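Local coordinates for protein 5-Carboxyvanillate Decarboxylase (Novosphingobium aromaticivorans, PDB 4QRN) that probably removes a carboxyl group from 5-carboxyvanillate as a metal-dependent lyase of the amidohydrolase superfamily, here holding manganese and a nitro-substituted substrate-like inhibitor, at residues Ile209-Pro215 and Gly233-Thr238; Met66-Trp70 and Leu111-Gly115. All blocks are in the same frame, centred on the assembly; numbering follows the deposited sequence.

From the N terminus, contact 2 closes first: helix 64-75 at Met-66 to Trp-70 meets the loop that leaves strand 106-111, and the chain between them is largely helical and includes most of that strand. Contact 1 follows in series, joining the loop after strand 207-209 to the start of helix 233-248 across a shorter span. The two loops neither nest nor cross. Each has one segment at and just beyond the C-terminal end of a parallel strand, where an amidohydrolase barrel keeps its active site, and both reach the bound inhibitor. They also touch directly: Ser-113 OG probably hydrogen-bonds Pro-211 O, and Leu-69 packs on Thr-213.

Contact 1: residues Ile209-Pro215 and Gly233-Thr238. With MN (manganese (II) ion), chain E; 1DF (4-hydroxy-3-methoxy-5-nitrobenzoic acid), chain F.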
loop_
_atom_site.group_PDB
_atom_site.type_symbol
_atom_site.label_atom_id
_atom_site.label_comp_id
_atom_site.label_asym_id
_atom_site.label_seq_id
_atom_site.Cartn_x
_atom_site.Cartn_y
_atom_site.Cartn_z
ATOM N N ILE A 209 7.444 -8.175 12.237
ATOM C CA ILE A 209 8.147 -7.274 11.319
ATOM C C ILE A 209 7.466 -5.925 11.452
ATOM O O ILE A 209 6.344 -5.722 10.981
ATOM C CB ILE A 209 8.169 -7.753 9.871
ATOM C CG1 ILE A 209 8.829 -9.122 9.781
ATOM C CG2 ILE A 209 8.965 -6.733 9.027
ATOM C CD1 ILE A 209 8.900 -9.703 8.374
ATOM N N HIS A 210 8.135 -5.029 12.170
ATOM C CA HIS A 210 7.655 -3.682 12.413
ATOM C C HIS A 210 8.185 -2.758 11.315
ATOM O O HIS A 210 9.258 -3.012 10.760
ATOM C CB HIS A 210 8.209 -3.229 13.767
ATOM C CG HIS A 210 7.671 -1.911 14.225
ATOM N ND1 HIS A 210 8.183 -0.711 13.798
ATOM C CD2 HIS A 210 6.644 -1.612 15.060
ATOM C CE1 HIS A 210 7.474 0.273 14.342
ATOM N NE2 HIS A 210 6.548 -0.244 15.133
ATOM N N PRO A 211 7.492 -1.649 11.011
ATOM C CA PRO A 211 8.015 -0.775 9.960
ATOM C C PRO A 211 9.331 -0.104 10.320
ATOM O O PRO A 211 9.762 0.021 11.474
ATOM C CB PRO A 211 6.926 0.291 9.812
ATOM C CG PRO A 211 5.662 -0.361 10.269
ATOM C CD PRO A 211 6.116 -1.279 11.407
ATOM N N ALA A 212 9.946 0.390 9.258
ATOM C CA ALA A 212 11.039 1.336 9.299
ATOM C C ALA A 212 10.847 2.246 8.110
ATOM O O ALA A 212 10.113 1.942 7.168
ATOM C CB ALA A 212 12.399 0.628 9.224
ATOM N N THR A 213 11.550 3.367 8.130
ATOM C CA THR A 213 11.708 4.139 6.921
ATOM C C THR A 213 12.339 3.282 5.817
ATOM O O THR A 213 13.154 2.395 6.085
ATOM C CB THR A 213 12.595 5.378 7.160
ATOM O OG1 THR A 213 13.804 5.012 7.848
ATOM C CG2 THR A 213 11.859 6.414 7.982
ATOM N N SER A 214 11.961 3.581 4.585
ATOM C CA SER A 214 12.526 2.907 3.438
ATOM C C SER A 214 14.023 3.175 3.350
ATOM O O SER A 214 14.504 4.217 3.806
ATOM C CB SER A 214 11.867 3.457 2.173
ATOM O OG SER A 214 10.474 3.186 2.125
ATOM N N PRO A 215 14.767 2.257 2.735
ATOM C CA PRO A 215 16.183 2.524 2.485
ATOM C C PRO A 215 16.387 3.618 1.440
ATOM O O PRO A 215 15.448 3.996 0.730
ATOM C CB PRO A 215 16.717 1.166 2.021
ATOM C CG PRO A 215 15.526 0.514 1.360
ATOM C CD PRO A 215 14.330 0.971 2.162
ATOM N N GLY A 233 4.957 5.555 3.856
ATOM C CA GLY A 233 6.163 4.806 3.568
ATOM C C GLY A 233 6.359 3.617 4.486
ATOM O O GLY A 233 6.858 2.579 4.056
ATOM N N PHE A 234 5.962 3.736 5.752
ATOM C CA PHE A 234 6.035 2.572 6.650
ATOM C C PHE A 234 5.275 1.376 6.069
ATOM O O PHE A 234 5.753 0.245 6.129
ATOM C CB PHE A 234 5.450 2.935 8.022
ATOM C CG PHE A 234 6.403 3.631 8.979
ATOM C CD1 PHE A 234 7.612 4.189 8.579
ATOM C CD2 PHE A 234 6.047 3.704 10.328
ATOM C CE1 PHE A 234 8.452 4.809 9.522
ATOM C CE2 PHE A 234 6.872 4.329 11.261
ATOM C CZ PHE A 234 8.077 4.880 10.855
ATOM N N GLY A 235 4.063 1.624 5.562
ATOM C CA GLY A 235 3.249 0.545 5.030
ATOM C C GLY A 235 3.814 -0.036 3.750
ATOM O O GLY A 235 3.697 -1.233 3.508
ATOM N N VAL A 236 4.394 0.812 2.910
ATOM C CA VAL A 236 5.036 0.344 1.684
ATOM C C VAL A 236 6.185 -0.590 2.048
ATOM O O VAL A 236 6.294 -1.713 1.539
ATOM C CB VAL A 236 5.538 1.539 0.862
ATOM C CG1 VAL A 236 6.474 1.066 -0.270
ATOM C CG2 VAL A 236 4.358 2.365 0.305
ATOM N N GLU A 237 7.080 -0.105 2.913
ATOM C CA GLU A 237 8.274 -0.848 3.289
ATOM C C GLU A 237 7.911 -2.206 3.894
ATOM O O GLU A 237 8.463 -3.243 3.551
ATOM C CB GLU A 237 9.084 0.011 4.268
ATOM C CG GLU A 237 10.148 -0.730 5.050
ATOM C CD GLU A 237 11.297 -1.341 4.259
ATOM O OE1 GLU A 237 11.552 -0.946 3.106
ATOM O OE2 GLU A 237 11.972 -2.207 4.855
ATOM N N THR A 238 6.969 -2.186 4.833
ATOM C CA THR A 238 6.694 -3.380 5.625
ATOM C C THR A 238 5.850 -4.372 4.826
ATOM O O THR A 238 6.091 -5.577 4.873
ATOM C CB THR A 238 5.989 -2.993 6.929
ATOM O OG1 THR A 238 6.697 -1.922 7.543
ATOM C CG2 THR A 238 5.966 -4.172 7.890
HETATM MN MN MN E . 4.891 0.939 16.039
HETATM C C1 1DF F . 5.704 6.207 14.287
HETATM C CO1 1DF F . 4.703 5.282 14.202
HETATM C CO2 1DF F . 7.004 5.784 14.643
HETATM C CM1 1DF F . 5.041 3.941 14.586
HETATM C CM2 1DF F . 7.240 4.517 15.137
HETATM O OM 1DF F . 8.467 4.073 15.541
HETATM C CZ 1DF F . 6.218 3.585 15.239
HETATM C CC 1DF F . 5.489 7.634 13.943
HETATM C CV 1DF F . 9.596 4.882 15.209
HETATM O O1 1DF F . 4.300 8.129 14.126
HETATM O O2 1DF F . 6.445 8.294 13.521
HETATM O O3 1DF F . 6.366 2.447 15.852
HETATM N N 1DF F . 4.124 2.890 14.025
HETATM O O11 1DF F . 4.345 1.718 14.144
HETATM O O22 1DF F . 3.187 3.283 13.276
HETATM O O HOH W 1 10.487 0.659 1.255
HETATM O O HOH W 2 5.461 0.276 18.047
#
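Apolar packing centres on Pro-211, whose CB lies 3.5 Å from Phe-234 CG, the two side chains crossing at about a right angle. The Phe-234 ring continues past Ala-212 to Thr-213, and Phe-234 CE2 reaches 1DF CO2 at 3.7 Å, the inhibitor lying at the ring edge. Pro-211 also sits against Thr-238 OG1. Turned back to its own helix, anti to the carbonyl carbon (chi1 -48°), Thr-238 OG1 donates to Phe-234 O at 2.8 Å, which Thr-238 N reaches from the opposite face of the carbonyl plane. Among the polar links, a water bridges Ser-214 OG and Glu-237 OE1, donating to the carboxylate. Ser-181, His-182 and Tyr-187 hold that carboxylate as well. In the metal site, His-210 NE2 binds manganese at 2.2 Å, alongside Glu-41, Asp-336, a water and inhibitor atoms O3 and O11. His-210 ND1 donates to an in-plane lone pair of Pro-211 O (2.9 Å, N-H...O angle 152°), a carbonyl shared with Ser-113 OG. Together with the metal bond this holds the ring's rotation, consistent with NE2 facing the metal. The loop thus supplies the metal ligand His-210, and the helix start packed on it supplies Phe-234 at the inhibitor.

Contact 2: residues Met66-Trp70 and Leu111-Gly115; sequences MVSLW and LTSPG. With 1DF (4-hydroxy-3-methoxy-5-nitrobenzoic acid), chain F.
Trp-70 turns the CD1-NE1-CE2-CZ2 edge of its indole to the 112-114 loop, NE1 and CD1 next to Pro-114 CD and CZ2 next to Thr-112 CG2. Trp-70 CZ2 meets Thr-112 CG2 at 3.6 Å, while Pro-114, which follows a cis peptide, sets its CD 3.4 Å from Trp-70 NE1. Between these two contacts Trp-70 NE1 donates to Ser-113 O (2.9 Å, N-H...O angle 156°), almost within the indole plane and onto an in-plane lone pair. Leu-69, with CG anti to its backbone nitrogen (chi1 -179°), extends toward the pocket: Leu-69 CD2 lies 4.0 Å from both Ser-113 O and the inhibitor methoxy carbon CV, and CD1 approaches carboxylate atom O2. Across from it, Thr-112 OG1 stands 3.3 Å from methoxy oxygen OM and is hydrogen-bonded to Tyr-339. An alanine in place of Trp-70 is likely to leave Ser-113 O without its indole donor and to open a gap between helix 64-75 and the loop at Thr-112 and Pro-114. Tyr-53 of helix 47-59 meets the indole too. One directed bond flanked by apolar contacts thus ties helix 64-75 to the strand-end loop, and Leu-69, Thr-112 and Ser-113 together border the methoxy group.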
loop_
_atom_site.group_PDB
_atom_site.type_symbol
_atom_site.label_atom_id
_atom_site.label_comp_id
_atom_site.label_asym_id
_atom_site.label_seq_id
_atom_site.Cartn_x
_atom_site.Cartn_y
_atom_site.Cartn_z
ATOM N N MET A 66 16.646 7.871 8.597
ATOM C CA MET A 66 17.017 8.183 9.968
ATOM C C MET A 66 17.026 9.700 10.158
ATOM O O MET A 66 16.571 10.199 11.197
ATOM C CB MET A 66 18.375 7.571 10.325
ATOM C CG MET A 66 18.842 7.958 11.716
ATOM S SD MET A 66 20.396 7.208 12.207
ATOM C CE MET A 66 19.915 5.498 12.327
ATOM N N VAL A 67 17.591 10.438 9.196
ATOM C CA VAL A 67 17.555 11.887 9.295
ATOM C C VAL A 67 16.113 12.363 9.436
ATOM O O VAL A 67 15.810 13.219 10.268
ATOM C CB VAL A 67 18.259 12.552 8.090
ATOM C CG1 VAL A 67 18.062 14.075 8.105
ATOM C CG2 VAL A 67 19.755 12.179 8.063
ATOM N N SER A 68 15.230 11.833 8.600
ATOM C CA SER A 68 13.835 12.276 8.628
ATOM C C SER A 68 13.138 11.901 9.933
ATOM O O SER A 68 12.525 12.738 10.580
ATOM C CB SER A 68 13.115 11.659 7.451
ATOM O OG SER A 68 11.753 12.030 7.480
ATOM N N LEU A 69 13.218 10.636 10.313
ATOM C CA LEU A 69 12.444 10.126 11.437
ATOM C C LEU A 69 13.029 10.570 12.778
ATOM O O LEU A 69 12.310 11.110 13.631
ATOM C CB LEU A 69 12.429 8.588 11.361
ATOM C CG LEU A 69 11.650 7.840 12.437
ATOM C CD1 LEU A 69 10.171 8.161 12.333
ATOM C CD2 LEU A 69 11.899 6.348 12.302
ATOM N N TRP A 70 14.329 10.331 12.961
ATOM C CA TRP A 70 14.960 10.595 14.246
ATOM C C TRP A 70 15.480 12.025 14.353
ATOM O O TRP A 70 15.546 12.554 15.447
ATOM C CB TRP A 70 15.998 9.501 14.600
ATOM C CG TRP A 70 15.210 8.309 15.067
ATOM C CD1 TRP A 70 14.942 7.153 14.387
ATOM C CD2 TRP A 70 14.444 8.259 16.261
ATOM N NE1 TRP A 70 14.064 6.365 15.105
ATOM C CE2 TRP A 70 13.742 7.032 16.255
ATOM C CE3 TRP A 70 14.270 9.138 17.338
ATOM C CZ2 TRP A 70 12.874 6.674 17.262
ATOM C CZ3 TRP A 70 13.413 8.752 18.357
ATOM C CH2 TRP A 70 12.740 7.535 18.302
ATOM N N LEU A 111 11.962 -2.405 21.337
ATOM C CA LEU A 111 12.813 -1.258 21.058
ATOM C C LEU A 111 12.360 -0.598 19.760
ATOM O O LEU A 111 12.176 -1.252 18.733
ATOM C CB LEU A 111 14.265 -1.698 20.949
ATOM C CG LEU A 111 15.261 -0.566 20.690
ATOM C CD1 LEU A 111 15.379 0.341 21.895
ATOM C CD2 LEU A 111 16.619 -1.123 20.280
ATOM N N THR A 112 12.211 0.719 19.794
ATOM C CA THR A 112 11.589 1.425 18.703
ATOM C C THR A 112 12.439 1.415 17.440
ATOM O O THR A 112 13.683 1.421 17.464
ATOM C CB THR A 112 11.226 2.845 19.162
ATOM O OG1 THR A 112 10.368 3.458 18.206
ATOM C CG2 THR A 112 12.433 3.730 19.356
ATOM N N SER A 113 11.739 1.408 16.310
ATOM C CA SER A 113 12.385 1.350 15.010
ATOM C C SER A 113 13.297 2.557 14.793
ATOM O O SER A 113 12.917 3.682 15.103
ATOM C CB SER A 113 11.294 1.318 13.956
ATOM O OG SER A 113 11.853 1.287 12.665
ATOM N N PRO A 114 14.485 2.354 14.192
ATOM C CA PRO A 114 14.982 1.138 13.534
ATOM C C PRO A 114 15.868 0.257 14.413
ATOM O O PRO A 114 16.599 -0.596 13.895
ATOM C CB PRO A 114 15.804 1.714 12.379
ATOM C CG PRO A 114 16.437 2.928 13.000
ATOM C CD PRO A 114 15.308 3.526 13.819
ATOM N N GLY A 115 15.823 0.448 15.729
ATOM C CA GLY A 115 16.666 -0.352 16.601
ATOM C C GLY A 115 18.137 -0.128 16.296
ATOM O O GLY A 115 18.562 0.997 15.992
HETATM C C1 1DF F . 5.704 6.207 14.287
HETATM C CO1 1DF F . 4.703 5.282 14.202
HETATM C CO2 1DF F . 7.004 5.784 14.643
HETATM C CM1 1DF F . 5.041 3.941 14.586
HETATM C CM2 1DF F . 7.240 4.517 15.137
HETATM O OM 1DF F . 8.467 4.073 15.541
HETATM C CZ 1DF F . 6.218 3.585 15.239
HETATM C CC 1DF F . 5.489 7.634 13.943
HETATM C CV 1DF F . 9.596 4.882 15.209
HETATM O O1 1DF F . 4.300 8.129 14.126
HETATM O O2 1DF F . 6.445 8.294 13.521
HETATM O O3 1DF F . 6.366 2.447 15.852
HETATM N N 1DF F . 4.124 2.890 14.025
HETATM O O11 1DF F . 4.345 1.718 14.144
HETATM O O22 1DF F . 3.187 3.283 13.276
#